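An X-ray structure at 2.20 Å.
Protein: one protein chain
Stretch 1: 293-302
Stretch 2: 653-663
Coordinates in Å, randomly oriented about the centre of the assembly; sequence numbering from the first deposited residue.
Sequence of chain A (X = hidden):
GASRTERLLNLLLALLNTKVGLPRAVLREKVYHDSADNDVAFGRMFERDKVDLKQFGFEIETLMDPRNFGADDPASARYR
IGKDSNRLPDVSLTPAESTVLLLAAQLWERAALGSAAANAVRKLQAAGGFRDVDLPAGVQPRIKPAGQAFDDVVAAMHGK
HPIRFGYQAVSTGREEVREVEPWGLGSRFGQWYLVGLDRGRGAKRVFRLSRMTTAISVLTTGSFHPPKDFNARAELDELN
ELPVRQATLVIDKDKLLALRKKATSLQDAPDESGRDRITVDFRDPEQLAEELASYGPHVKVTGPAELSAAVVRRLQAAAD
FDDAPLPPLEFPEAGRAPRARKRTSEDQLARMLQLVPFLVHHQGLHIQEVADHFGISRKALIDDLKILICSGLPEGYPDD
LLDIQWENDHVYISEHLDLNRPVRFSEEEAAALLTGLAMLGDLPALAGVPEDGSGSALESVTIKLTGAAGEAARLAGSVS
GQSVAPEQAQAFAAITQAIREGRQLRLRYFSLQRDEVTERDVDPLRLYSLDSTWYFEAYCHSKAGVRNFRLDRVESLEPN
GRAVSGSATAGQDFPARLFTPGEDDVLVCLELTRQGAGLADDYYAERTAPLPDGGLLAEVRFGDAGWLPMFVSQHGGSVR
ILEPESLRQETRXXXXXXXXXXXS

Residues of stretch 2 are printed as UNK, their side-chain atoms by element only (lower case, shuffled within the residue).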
ATOM      1  N   ALA A 293       8.419 -17.684   1.255  1.00 52.58           N
ATOM      2  CA  ALA A 293       9.647 -17.597   0.459  1.00 51.39           C
ATOM      3  C   ALA A 293      10.346 -16.263   0.661  1.00 53.93           C
ATOM      4  O   ALA A 293      11.586 -16.196   0.606  1.00 54.04           O
ATOM      5  CB  ALA A 293       9.317 -17.721  -1.034  1.00 46.32           C
ATOM      6  N   SER A 294       9.555 -15.191   0.858  1.00 46.79           N
ATOM      7  CA  SER A 294      10.108 -13.869   1.123  1.00 49.97           C
ATOM      8  C   SER A 294      10.904 -13.867   2.426  1.00 50.47           C
ATOM      9  O   SER A 294      11.797 -13.028   2.610  1.00 52.57           O
ATOM     10  CB  SER A 294       8.986 -12.805   1.101  1.00 49.10           C
ATOM     11  OG  SER A 294       8.488 -12.553   2.403  1.00 51.00           O
ATOM     12  N   TYR A 295      10.599 -14.777   3.327  1.00 49.66           N
ATOM     13  CA  TYR A 295      11.295 -14.829   4.604  1.00 55.91           C
ATOM     14  C   TYR A 295      12.571 -15.693   4.554  1.00 58.29           C
ATOM     15  O   TYR A 295      13.338 -15.704   5.529  1.00 58.42           O
ATOM     16  CB  TYR A 295      10.359 -15.357   5.697  1.00 56.83           C
ATOM     17  CG  TYR A 295       9.119 -14.530   5.963  1.00 54.82           C
ATOM     18  CD1 TYR A 295       9.120 -13.150   5.816  1.00 54.24           C
ATOM     19  CD2 TYR A 295       7.926 -15.151   6.328  1.00 55.85           C
ATOM     20  CE1 TYR A 295       7.958 -12.397   6.057  1.00 53.98           C
ATOM     21  CE2 TYR A 295       6.767 -14.425   6.578  1.00 55.23           C
ATOM     22  CZ  TYR A 295       6.781 -13.051   6.437  1.00 57.45           C
ATOM     23  OH  TYR A 295       5.598 -12.361   6.667  1.00 60.45           O
ATOM     24  N   GLY A 296      12.828 -16.392   3.443  1.00 58.16           N
ATOM     25  CA  GLY A 296      14.047 -17.167   3.268  1.00 61.45           C
ATOM     26  C   GLY A 296      14.410 -18.166   4.365  1.00 64.22           C
ATOM     27  O   GLY A 296      13.649 -19.087   4.694  1.00 63.24           O
ATOM     28  N   PRO A 297      15.634 -18.050   4.900  1.00 65.38           N
ATOM     29  CA  PRO A 297      16.062 -18.993   5.944  1.00 68.94           C
ATOM     30  C   PRO A 297      15.402 -18.756   7.294  1.00 67.52           C
ATOM     31  O   PRO A 297      15.533 -19.608   8.161  1.00 72.11           O
ATOM     32  CB  PRO A 297      17.572 -18.759   6.025  1.00 70.61           C
ATOM     33  CG  PRO A 297      17.693 -17.296   5.705  1.00 67.63           C
ATOM     34  CD  PRO A 297      16.655 -17.013   4.645  1.00 63.94           C
ATOM     35  N   HIS A 298      14.662 -17.665   7.492  1.00 66.12           N
ATOM     36  CA  HIS A 298      14.003 -17.452   8.777  1.00 65.48           C
ATOM     37  C   HIS A 298      12.835 -18.396   9.031  1.00 64.40           C
ATOM     38  O   HIS A 298      12.286 -18.382  10.130  1.00 67.07           O
ATOM     39  CB  HIS A 298      13.511 -16.017   8.879  1.00 66.42           C
ATOM     40  CG  HIS A 298      14.604 -15.002   8.880  1.00 72.28           C
ATOM     41  ND1 HIS A 298      15.883 -15.280   9.330  1.00 75.06           N
ATOM     42  CD2 HIS A 298      14.619 -13.708   8.470  1.00 71.64           C
ATOM     43  CE1 HIS A 298      16.633 -14.198   9.204  1.00 74.45           C
ATOM     44  NE2 HIS A 298      15.889 -13.229   8.688  1.00 73.57           N
ATOM     45  N   VAL A 299      12.453 -19.223   8.071  1.00 63.20           N
ATOM     46  CA  VAL A 299      11.297 -20.096   8.227  1.00 63.10           C
ATOM     47  C   VAL A 299      11.555 -21.379   7.461  1.00 66.55           C
ATOM     48  O   VAL A 299      12.196 -21.381   6.404  1.00 69.12           O
ATOM     49  CB  VAL A 299       9.982 -19.397   7.763  1.00 60.20           C
ATOM     50  CG1 VAL A 299      10.033 -18.966   6.266  1.00 55.95           C
ATOM     51  CG2 VAL A 299       8.769 -20.294   8.011  1.00 59.48           C
ATOM     52  N   LYS A 300      11.061 -22.470   8.019  1.00 68.13           N
ATOM     53  CA  LYS A 300      10.958 -23.748   7.342  1.00 70.30           C
ATOM     54  C   LYS A 300       9.526 -24.233   7.469  1.00 71.54           C
ATOM     55  O   LYS A 300       8.958 -24.202   8.565  1.00 73.73           O
ATOM     56  CB  LYS A 300      11.907 -24.807   7.950  1.00 70.72           C
ATOM     57  CG  LYS A 300      11.751 -26.179   7.317  1.00 69.80           C
ATOM     58  CD  LYS A 300      12.554 -27.222   8.104  1.00 73.74           C
ATOM     59  CE  LYS A 300      12.590 -28.589   7.435  1.00 76.31           C
ATOM     60  NZ  LYS A 300      13.263 -29.625   8.327  1.00 82.36           N
ATOM     61  N   VAL A 301       8.923 -24.609   6.350  1.00 71.46           N
ATOM     62  CA  VAL A 301       7.623 -25.268   6.377  1.00 71.32           C
ATOM     63  C   VAL A 301       7.851 -26.715   6.801  1.00 76.32           C
ATOM     64  O   VAL A 301       8.583 -27.455   6.131  1.00 80.28           O
ATOM     65  CB  VAL A 301       6.938 -25.216   5.003  1.00 67.17           C
ATOM     66  CG1 VAL A 301       5.634 -26.004   5.035  1.00 66.25           C
ATOM     67  CG2 VAL A 301       6.687 -23.790   4.564  1.00 61.26           C
ATOM     68  N   THR A 302       7.264 -27.123   7.929  1.00 75.42           N
ATOM     69  CA  THR A 302       7.295 -28.556   8.195  1.00 79.13           C
ATOM     70  C   THR A 302       6.103 -29.262   7.554  1.00 78.31           C
ATOM     71  O   THR A 302       6.240 -30.407   7.111  1.00 81.02           O
ATOM     72  CB  THR A 302       7.377 -28.861   9.696  1.00 81.82           C
ATOM     73  OG1 THR A 302       6.231 -28.338  10.369  1.00 83.45           O
ATOM     74  CG2 THR A 302       8.651 -28.263  10.304  1.00 79.37           C
ATOM     75  N   UNK A 653      23.246 -16.175  -1.340  1.00 73.44           N
ATOM     76  CA  UNK A 653      23.488 -16.851  -0.067  1.00 75.03           C
ATOM     77  C   UNK A 653      22.203 -16.947   0.768  1.00 75.11           C
ATOM     78  O   UNK A 653      21.939 -17.981   1.415  1.00 72.19           O
ATOM     79  c   UNK A 653      24.605 -16.126   0.690  1.00 72.53           C
ATOM     80  N   UNK A 654      21.382 -15.883   0.745  1.00 72.71           N
ATOM     81  CA  UNK A 654      20.073 -15.925   1.397  1.00 66.31           C
ATOM     82  C   UNK A 654      19.240 -17.071   0.839  1.00 63.39           C
ATOM     83  O   UNK A 654      18.763 -17.932   1.597  1.00 64.85           O
ATOM     84  c   UNK A 654      17.116 -13.413   5.078  1.00 73.27           C
ATOM     85  c   UNK A 654      16.902 -14.527   0.677  1.00 68.83           C
ATOM     86  c   UNK A 654      15.152 -13.597   3.676  1.00 65.66           C
ATOM     87  c   UNK A 654      16.003 -13.932   2.631  1.00 67.40           C
ATOM     88  c   UNK A 654      15.718 -13.331   4.886  1.00 69.22           C
ATOM     89  c   UNK A 654      17.949 -14.418   1.534  1.00 67.55           C
ATOM     90  c   UNK A 654      17.401 -14.011   2.791  1.00 68.55           C
ATOM     91  c   UNK A 654      19.401 -14.568   1.202  1.00 67.97           C
ATOM     92  c   UNK A 654      17.954 -13.748   4.048  1.00 72.01           C
ATOM     93  n   UNK A 654      15.720 -14.255   1.332  1.00 67.85           N
ATOM     94  N   UNK A 655      19.151 -17.158  -0.497  1.00 60.85           N
ATOM     95  CA  UNK A 655      18.395 -18.238  -1.141  1.00 63.09           C
ATOM     96  C   UNK A 655      19.007 -19.599  -0.798  1.00 71.54           C
ATOM     97  O   UNK A 655      18.296 -20.554  -0.452  1.00 76.55           O
ATOM     98  c   UNK A 655      17.732 -19.245  -3.348  1.00 61.28           C
ATOM     99  c   UNK A 655      17.567 -16.755  -3.033  1.00 60.07           C
ATOM    100  c   UNK A 655      17.778 -16.276  -4.456  1.00 60.68           C
ATOM    101  c   UNK A 655      18.344 -18.028  -2.668  1.00 60.02           C
ATOM    102  N   UNK A 656      20.336 -19.722  -0.921  1.00 71.70           N
ATOM    103  CA  UNK A 656      20.969 -21.007  -0.622  1.00 76.15           C
ATOM    104  C   UNK A 656      20.742 -21.399   0.825  1.00 73.58           C
ATOM    105  O   UNK A 656      20.377 -22.543   1.115  1.00 75.39           O
ATOM    106  c   UNK A 656      22.742 -20.992  -2.438  1.00 84.80           C
ATOM    107  o   UNK A 656      21.766 -21.184  -3.206  1.00 85.79           O
ATOM    108  o   UNK A 656      23.922 -20.809  -2.832  1.00 84.76           O
ATOM    109  c   UNK A 656      22.467 -20.984  -0.945  1.00 81.58           C
ATOM    110  N   UNK A 657      20.929 -20.455   1.750  1.00 69.88           N
ATOM    111  CA  UNK A 657      20.655 -20.764   3.150  1.00 70.21           C
ATOM    112  C   UNK A 657      19.196 -21.215   3.339  1.00 71.21           C
ATOM    113  O   UNK A 657      18.918 -22.163   4.082  1.00 74.03           O
ATOM    114  c   UNK A 657      20.979 -19.533   4.006  1.00 67.02           C
ATOM    115  N   UNK A 658      18.258 -20.573   2.638  1.00 68.21           N
ATOM    116  CA  UNK A 658      16.864 -21.002   2.685  1.00 66.21           C
ATOM    117  C   UNK A 658      16.692 -22.416   2.138  1.00 69.72           C
ATOM    118  O   UNK A 658      15.942 -23.220   2.701  1.00 72.52           O
ATOM    119  c   UNK A 658      15.996 -20.011   1.903  1.00 60.31           C
ATOM    120  N   UNK A 659      17.373 -22.738   1.038  1.00 71.29           N
ATOM    121  CA  UNK A 659      17.172 -24.035   0.402  1.00 74.46           C
ATOM    122  C   UNK A 659      17.767 -25.170   1.227  1.00 78.37           C
ATOM    123  O   UNK A 659      17.179 -26.256   1.318  1.00 78.73           O
ATOM    124  c   UNK A 659      17.794 -23.217  -3.337  1.00 77.23           C
ATOM    125  c   UNK A 659      17.780 -24.035  -0.993  1.00 76.86           C
ATOM    126  c   UNK A 659      15.781 -24.345  -2.410  1.00 76.46           C
ATOM    127  c   UNK A 659      16.935 -23.420  -2.097  1.00 75.24           C
ATOM    128  N   UNK A 660      18.934 -24.947   1.831  1.00 79.49           N
ATOM    129  CA  UNK A 660      19.587 -26.009   2.583  1.00 82.11           C
ATOM    130  C   UNK A 660      18.760 -26.487   3.760  1.00 82.59           C
ATOM    131  O   UNK A 660      19.083 -27.520   4.331  1.00 86.88           O
ATOM    132  c   UNK A 660      20.978 -25.572   3.092  1.00 84.21           C
ATOM    133  c   UNK A 660      20.848 -24.466   4.124  1.00 79.99           C
ATOM    134  c   UNK A 660      21.873 -25.144   1.932  1.00 87.05           C
ATOM    135  N   UNK A 661      17.727 -25.744   4.164  1.00 80.81           N
ATOM    136  CA  UNK A 661      16.833 -26.238   5.208  1.00 80.23           C
ATOM    137  C   UNK A 661      16.061 -27.458   4.744  1.00 80.97           C
ATOM    138  O   UNK A 661      15.608 -28.243   5.577  1.00 82.61           O
ATOM    139  n   UNK A 661      14.728 -22.335   5.452  1.00 75.49           N
ATOM    140  c   UNK A 661      15.829 -25.165   5.635  1.00 78.77           C
ATOM    141  c   UNK A 661      16.420 -23.915   6.232  1.00 81.60           C
ATOM    142  c   UNK A 661      15.346 -22.862   6.519  1.00 83.31           C
ATOM    143  o   UNK A 661      15.060 -22.546   7.688  1.00 88.33           O
ATOM    144  N   UNK A 662      15.823 -27.600   3.439  1.00 82.66           N
ATOM    145  CA  UNK A 662      14.919 -28.650   2.989  1.00 87.10           C
ATOM    146  C   UNK A 662      15.634 -29.898   2.477  1.00 96.09           C
ATOM    147  O   UNK A 662      15.058 -30.993   2.543  1.00 98.96           O
ATOM    148  c   UNK A 662      11.289 -25.119   3.359  1.00 70.18           C
ATOM    149  c   UNK A 662      14.004 -28.099   1.893  1.00 83.35           C
ATOM    150  c   UNK A 662      11.729 -27.349   2.703  1.00 75.04           C
ATOM    151  o   UNK A 662      10.398 -24.197   3.825  1.00 70.64           O
ATOM    152  c   UNK A 662      12.596 -24.768   3.086  1.00 71.82           C
ATOM    153  c   UNK A 662      10.858 -26.401   3.175  1.00 72.97           C
ATOM    154  c   UNK A 662      13.469 -25.725   2.604  1.00 73.09           C
ATOM    155  c   UNK A 662      13.044 -27.032   2.400  1.00 77.28           C
ATOM    156  N   UNK A 663      16.870 -29.780   1.980  1.00100.44           N
ATOM    157  CA  UNK A 663      17.566 -30.940   1.414  1.00108.76           C
ATOM    158  C   UNK A 663      18.033 -31.827   2.566  1.00109.31           C
ATOM    159  O   UNK A 663      19.211 -31.870   2.930  1.00108.62           O
ATOM    160  c   UNK A 663      19.744 -29.647   1.156  1.00126.71           C
ATOM    161  c   UNK A 663      18.728 -30.560   0.496  1.00118.31           C
ATOM    162  o   UNK A 663      20.769 -29.338   0.508  1.00130.99           O
ATOM    163  o   UNK A 663      19.565 -29.294   2.338  1.00129.17           O
TER

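Position 653 carries a single side-chain carbon, which does not reach stretch 1; it is Ala653. At 654 one carbon leads into fused five- and six-membered rings holding eight carbons and one nitrogen. Pro297 CD lies over the face of the six-membered ring, in a CH-pi contact 7° off the normal, and the edge of the same ring is directed at the face of His298, with planes at 88°. The fused system is an indole, so the residue is Trp654. Tyr295 O comes to 3.3 Å from Trp654 CZ2. Gly296, with positive phi, passes close by: an ideal CB there would fall 2.4 Å from Trp654 CE2, and so would clash.

Position 655 has four carbons, forked at the first with one arm two carbons long, and points away from stretch 1: Ile655. Two carbons, the second bearing two oxygens, and no contact with stretch 1 mark 656 as an acid of the shorter kind, Asp656. The lone carbon at 657, its CB, lies 4.0 Å from Pro297 CB and identifies Ala657. Position 658 again has one carbon; this CB sits 3.5 Å from Gly296 C and 4.1 Å from Pro297 CD, and the residue is Ala658. The small side chain accompanies a backbone approach of 3.9 Å between Pro297 CA and Ala658 CA.

At 659, four carbons forked at the second, turned away, give Leu659. At 660, one carbon carrying two others, likewise uninvolved, gives Val660. Position 661 has three carbons, the third bonded to one oxygen and one nitrogen; its CA-to-CB bond points toward stretch 1, and the nitrogen meets Val299 O. This amide is Gln661. Gln661 NE2 donates to Val299 O at 2.9 Å and to Ala658 O at 3.1 Å, so one amide nitrogen links the strand to Ala658 O of its own stretch.

Position 662 shows one carbon and a six-carbon ring bearing an oxygen; the oxygen meets Val301 N, and Lys300 CG lies over one ring face. This is Tyr662. Val301 N donates to Tyr662 OH at 3.0 Å with a nearly linear angle of 174°, and Lys300 CG is 4.1 Å from Tyr662 CZ. At 663, two carbons with two oxygens on the second, poorly ordered and making no contact with stretch 1, indicate Asp663.

The contact thus has two parts. Around Pro297, packing dominates, with the indole and two alanines meeting the proline ring. Farther along, Gln661 and Tyr662 address the backbone of the strand, one meeting a carbonyl and the other an amide. Together the stretches bury 558 Å², joining segments more than 350 residues apart in sequence.

Stretch 2, residues 653-663: AWIDAALVQYD
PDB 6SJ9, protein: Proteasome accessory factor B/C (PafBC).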